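Local coordinates for transcriptional regulator, MarR/EmrR family (Clostridium acetobutylicum, PDB 3JW4), which probably binds DNA as a dimeric winged helix-turn-helix transcription factor of the MarR family and regulates transcription, at the interface of chains A and B. Residues are numbered along the deposited sequence; one frame, centred on the assembly and turned at random. Chains: chain A/B, Transcriptional regulator, MarR/EmrR family.

Contacts 1 and 2 belong to one two-fold symmetric interface between chains A and B. The centres of their C-alpha atoms lie about 19 Å apart. Both use the start of the first helix of one chain and the long helix beginning at residue 105 of the other, with the chains exchanged. Thr13, Arg20 and Glu122 occur in both. Contact 1 adds the last helix, 131-146, and much of the apolar packing. Contact 2 adds helix 41-53 and a bridging water. Together they tie the termini of one subunit to the partner, as expected for the dimers of MarR proteins.

Contact 1: the interface of chains A and B. Residues chain A 22-23, 26, 121-122, 125, 137, 141; chain B 13, 15-16, 19-20, 144, 148.
The start of helix 14-35 of chain B packs against chain A at helix 14-25, the C-terminal end of helix 105-124, helix 131-146, and A:Leu26 and A:Ile125 just past the ends of the first two. Helix 131-146 of chain B adds B:Val144 beside A:Ile22 and A:Ile125. The polar anchor is A:Glu122, whose carboxylate caps the first turn of the chain B helix. Its CG is anti to the backbone N (chi1 171°), and a bend at chi2 (81°) turns the carboxylate to the helix start. A:Glu122 OE2 takes the backbone N of B:Tyr15 at 2.8 Å. A:Glu122 OE1 takes the backbone N of B:Ser16 at 2.9 Å. Both oxygens use their syn lone pairs, so the carboxylate grips neighbouring amides like a fork. A:Glu122 OE1 also accepts from the B:Ser16 hydroxyl OG at 2.8 Å, met nearly along the C-O axis. These bonds fix the carboxylate's rotation, and the helix start would favour its charged form. The B:Tyr15 ring plane is turned 31° from that of the carboxylate. A:Leu137 CD2 lies over one face of this ring near the rim, 3.8 Å from B:Tyr15 CE1. A:Ile125 runs alongside B:Tyr15 in the opposite direction, and its CD1 tip reaches the tyrosine CB at 3.6 Å. B:Ile19 points into the apolar layer, where its CG1 meets A:Leu141 CD1 at 4.0 Å and its CD1 faces A:Ile22 CG2. A:Ile22 crosses B:Val144 at about a right angle, CD1 to CG1 at 3.8 Å. A:Leu26 uses both branches: CD2 faces the B:Ser16 hydroxyl, while CD1 rests on B:Arg20 CG. The selenomethionine B:Met148 is poorly ordered, and its contacts with A:Ile22 and A:Ile125 are less certain. The patch joins helix capping to apolar packing, and it likely holds the two subunits together as a dimer.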
# COMPACT_ATOMS: atom_id res chain seq x y z
N ILE A 22 -0.75 8.47 0.45
CA ILE A 22 -2.18 8.64 0.44
C ILE A 22 -2.87 7.28 0.29
O ILE A 22 -3.82 6.98 1.02
CB ILE A 22 -2.67 9.61 -0.67
CG1 ILE A 22 -2.14 11.02 -0.43
CG2 ILE A 22 -4.19 9.60 -0.74
CD1 ILE A 22 -2.16 11.90 -1.69
N GLY A 23 -2.38 6.46 -0.62
CA GLY A 23 -2.94 5.12 -0.83
C GLY A 23 -3.00 4.34 0.47
O GLY A 23 -4.03 3.71 0.78
N LEU A 26 -5.69 5.52 2.89
CA LEU A 26 -7.09 5.19 2.52
C LEU A 26 -7.63 4.01 3.35
O LEU A 26 -8.84 3.82 3.44
CB LEU A 26 -7.25 4.90 1.02
CG LEU A 26 -6.99 6.09 0.09
CD1 LEU A 26 -6.95 5.63 -1.38
CD2 LEU A 26 -8.01 7.17 0.27
N VAL A 121 -14.10 8.10 3.68
CA VAL A 121 -12.72 8.38 3.34
C VAL A 121 -12.65 9.14 1.99
O VAL A 121 -11.93 10.13 1.83
CB VAL A 121 -11.87 7.08 3.30
CG1 VAL A 121 -10.48 7.38 2.78
CG2 VAL A 121 -11.78 6.44 4.72
N GLU A 122 -13.41 8.67 1.01
CA GLU A 122 -13.43 9.32 -0.30
C GLU A 122 -13.82 10.79 -0.16
O GLU A 122 -13.22 11.67 -0.76
CB GLU A 122 -14.40 8.59 -1.23
CG GLU A 122 -14.70 9.29 -2.56
CD GLU A 122 -13.66 9.08 -3.62
OE1 GLU A 122 -12.67 8.33 -3.39
OE2 GLU A 122 -13.82 9.70 -4.69
N ILE A 125 -11.11 13.28 0.99
CA ILE A 125 -9.99 13.63 0.10
C ILE A 125 -10.07 15.09 -0.33
O ILE A 125 -9.03 15.72 -0.56
CB ILE A 125 -9.96 12.72 -1.16
CG1 ILE A 125 -9.52 11.30 -0.75
CG2 ILE A 125 -9.01 13.27 -2.23
CD1 ILE A 125 -9.87 10.21 -1.76
N LEU A 137 -7.87 17.64 -9.74
CA LEU A 137 -7.39 16.34 -9.24
C LEU A 137 -8.04 15.18 -10.03
O LEU A 137 -7.39 14.22 -10.41
CB LEU A 137 -7.73 16.14 -7.75
CG LEU A 137 -7.22 14.84 -7.08
CD1 LEU A 137 -5.70 14.70 -7.20
CD2 LEU A 137 -7.59 14.75 -5.59
N LEU A 141 -5.86 12.78 -12.36
CA LEU A 141 -5.74 11.38 -12.00
C LEU A 141 -6.25 10.48 -13.13
O LEU A 141 -5.65 9.44 -13.42
CB LEU A 141 -6.49 11.05 -10.70
CG LEU A 141 -5.88 11.58 -9.40
CD1 LEU A 141 -6.83 11.25 -8.25
CD2 LEU A 141 -4.48 11.00 -9.13
N THR B 13 -15.94 4.82 -5.37
CA THR B 13 -15.16 5.88 -4.74
C THR B 13 -14.10 6.35 -5.75
O THR B 13 -12.98 5.84 -5.78
CB THR B 13 -14.53 5.35 -3.44
OG1 THR B 13 -13.83 4.12 -3.70
CG2 THR B 13 -15.63 5.09 -2.38
N TYR B 15 -11.95 8.98 -6.68
CA TYR B 15 -10.58 9.40 -6.37
C TYR B 15 -9.75 8.24 -5.81
O TYR B 15 -8.61 8.02 -6.25
CB TYR B 15 -10.51 10.51 -5.33
CG TYR B 15 -10.96 11.90 -5.72
CD1 TYR B 15 -10.48 12.55 -6.85
CD2 TYR B 15 -11.80 12.62 -4.86
CE1 TYR B 15 -10.91 13.90 -7.15
CE2 TYR B 15 -12.22 13.91 -5.16
CZ TYR B 15 -11.74 14.55 -6.30
OH TYR B 15 -12.18 15.84 -6.53
N SER B 16 -10.33 7.53 -4.83
CA SER B 16 -9.65 6.42 -4.18
C SER B 16 -9.32 5.32 -5.19
O SER B 16 -8.25 4.72 -5.14
CB SER B 16 -10.53 5.81 -3.10
OG SER B 16 -10.75 6.73 -2.07
N ILE B 19 -6.28 6.62 -7.27
CA ILE B 19 -5.11 6.65 -6.43
C ILE B 19 -4.57 5.22 -6.20
O ILE B 19 -3.36 4.99 -6.34
CB ILE B 19 -5.37 7.37 -5.09
CG1 ILE B 19 -5.54 8.87 -5.33
CG2 ILE B 19 -4.20 7.15 -4.12
CD1 ILE B 19 -6.33 9.65 -4.21
N ARG B 20 -5.45 4.26 -5.93
CA ARG B 20 -4.97 2.87 -5.69
C ARG B 20 -4.51 2.18 -6.98
O ARG B 20 -3.59 1.40 -6.98
CB ARG B 20 -6.08 2.00 -5.10
CG ARG B 20 -6.59 2.48 -3.76
CD ARG B 20 -7.87 1.72 -3.39
NE ARG B 20 -7.68 0.84 -2.24
CZ ARG B 20 -8.38 0.92 -1.10
NH1 ARG B 20 -9.34 1.84 -0.93
NH2 ARG B 20 -8.13 0.06 -0.12
N VAL B 144 -3.66 17.00 -0.04
CA VAL B 144 -4.46 15.83 0.30
C VAL B 144 -3.74 15.00 1.37
O VAL B 144 -4.32 14.60 2.37
CB VAL B 144 -4.72 14.94 -0.92
CG1 VAL B 144 -5.30 13.59 -0.47
CG2 VAL B 144 -5.58 15.66 -1.94
N MSE B 148 -4.90 14.23 5.79
CA MSE B 148 -5.31 12.95 6.37
C MSE B 148 -4.13 12.27 7.05
O MSE B 148 -4.36 11.37 7.84
CB MSE B 148 -5.93 12.03 5.30
CG MSE B 148 -5.13 11.88 4.03
SE MSE B 148 -6.10 11.04 2.52
CE MSE B 148 -7.89 11.74 2.88

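Contact 2: the interface of chains A and B. Residues chain A 12-14, 20; chain B 45, 118-119, 122.
A water joins the two chains here, with no direct hydrogen bond between them. Water 1 lies 2.7 Å from the A:Thr13 hydroxyl OG1 and 2.9 Å from A:Arg20 NH1. Water 1 also meets B:Arg45 NH1 at 2.8 Å and NH2 at 3.1 Å. It sits at the edge of the B:Arg45 guanidinium, in its plane, between the two terminal nitrogens. The two arginines reach toward each other tip to tip, their planes 52° apart, with A:Arg20 NH1 3.6 Å from B:Arg45 NH2. A:Asp12 and B:Glu122 lie near enough that they may offset some of this like charge, without touching it. A:Thr13 OG1 is set between its own backbone N and carbonyl carbon (chi1 68°). The other branch of A:Thr13, methyl CG2, is anti to the carbonyl carbon and meets B:Phe118 O at 3.7 Å. The B:Glu122 carboxylate lies against the backbone of A:Thr13 and A:Pro14, its CD 3.5 Å from A:Thr13 CA. B:Leu119 CD1 touches the A:Asp12 carbonyl. In the second shell, B:Phe118 supports B:Arg45 from within the same chain. B:Arg45 NH2 lies over the centre of the B:Phe118 ring, 3.6 Å above its plane. Bends at chi2 (66°) and chi3 bring the arginine there. The site sits where the N-terminal segment and first helix of chain A cross the chain B helices 105-126 and 41-53.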
# COMPACT_ATOMS: atom_id res chain seq x y z
N ASP A 12 13.47 12.75 -3.89
CA ASP A 12 13.60 12.85 -5.38
C ASP A 12 12.55 12.04 -6.20
O ASP A 12 12.58 12.05 -7.43
CB ASP A 12 15.00 12.44 -5.80
CG ASP A 12 15.42 11.12 -5.22
OD1 ASP A 12 14.51 10.41 -4.73
OD2 ASP A 12 16.64 10.80 -5.25
N THR A 13 11.64 11.34 -5.53
CA THR A 13 10.49 10.72 -6.22
C THR A 13 9.21 11.14 -5.50
O THR A 13 8.48 10.29 -4.98
CB THR A 13 10.61 9.16 -6.35
OG1 THR A 13 10.51 8.53 -5.07
CG2 THR A 13 11.93 8.75 -7.07
N PRO A 14 8.94 12.46 -5.47
CA PRO A 14 7.83 13.00 -4.66
C PRO A 14 6.43 12.57 -5.10
O PRO A 14 5.60 12.31 -4.25
CB PRO A 14 8.01 14.52 -4.80
CG PRO A 14 8.79 14.69 -6.06
CD PRO A 14 9.70 13.53 -6.11
N ARG A 20 1.82 6.73 -2.83
CA ARG A 20 1.92 5.59 -1.89
C ARG A 20 1.34 5.91 -0.52
O ARG A 20 0.62 5.10 0.08
CB ARG A 20 3.38 5.16 -1.71
CG ARG A 20 3.98 4.39 -2.86
CD ARG A 20 5.28 3.65 -2.43
NE ARG A 20 6.25 4.54 -1.77
CZ ARG A 20 7.22 5.22 -2.39
NH1 ARG A 20 7.40 5.14 -3.70
NH2 ARG A 20 8.03 6.00 -1.66
N ARG B 45 15.12 0.87 -0.20
CA ARG B 45 14.87 1.95 0.75
C ARG B 45 15.82 1.94 1.96
O ARG B 45 16.34 2.98 2.38
CB ARG B 45 13.42 1.86 1.25
CG ARG B 45 12.47 2.82 0.63
CD ARG B 45 12.20 2.63 -0.85
NE ARG B 45 12.29 3.95 -1.51
CZ ARG B 45 11.54 4.39 -2.52
NH1 ARG B 45 11.77 5.62 -2.99
NH2 ARG B 45 10.57 3.65 -3.05
N PHE B 118 13.50 3.58 -9.44
CA PHE B 118 12.49 4.45 -8.83
C PHE B 118 12.28 5.75 -9.62
O PHE B 118 11.16 6.26 -9.71
CB PHE B 118 12.83 4.79 -7.37
CG PHE B 118 12.90 3.58 -6.44
CD1 PHE B 118 11.99 2.55 -6.53
CD2 PHE B 118 13.86 3.53 -5.42
CE1 PHE B 118 12.04 1.46 -5.63
CE2 PHE B 118 13.94 2.45 -4.53
CZ PHE B 118 13.02 1.41 -4.63
N LEU B 119 13.36 6.27 -10.19
CA LEU B 119 13.27 7.49 -10.98
C LEU B 119 12.53 7.28 -12.32
O LEU B 119 11.78 8.18 -12.77
CB LEU B 119 14.65 8.05 -11.23
CG LEU B 119 14.66 9.55 -11.52
CD1 LEU B 119 14.51 10.35 -10.20
CD2 LEU B 119 15.94 9.93 -12.28
N GLU B 122 8.89 7.09 -11.38
CA GLU B 122 8.42 8.44 -11.09
C GLU B 122 8.09 9.19 -12.37
O GLU B 122 7.06 9.88 -12.46
CB GLU B 122 9.49 9.21 -10.30
CG GLU B 122 9.18 10.70 -10.04
CD GLU B 122 8.26 10.93 -8.85
OE1 GLU B 122 7.81 9.95 -8.22
OE2 GLU B 122 8.00 12.10 -8.52
O HOH W 1 9.92 5.93 -5.02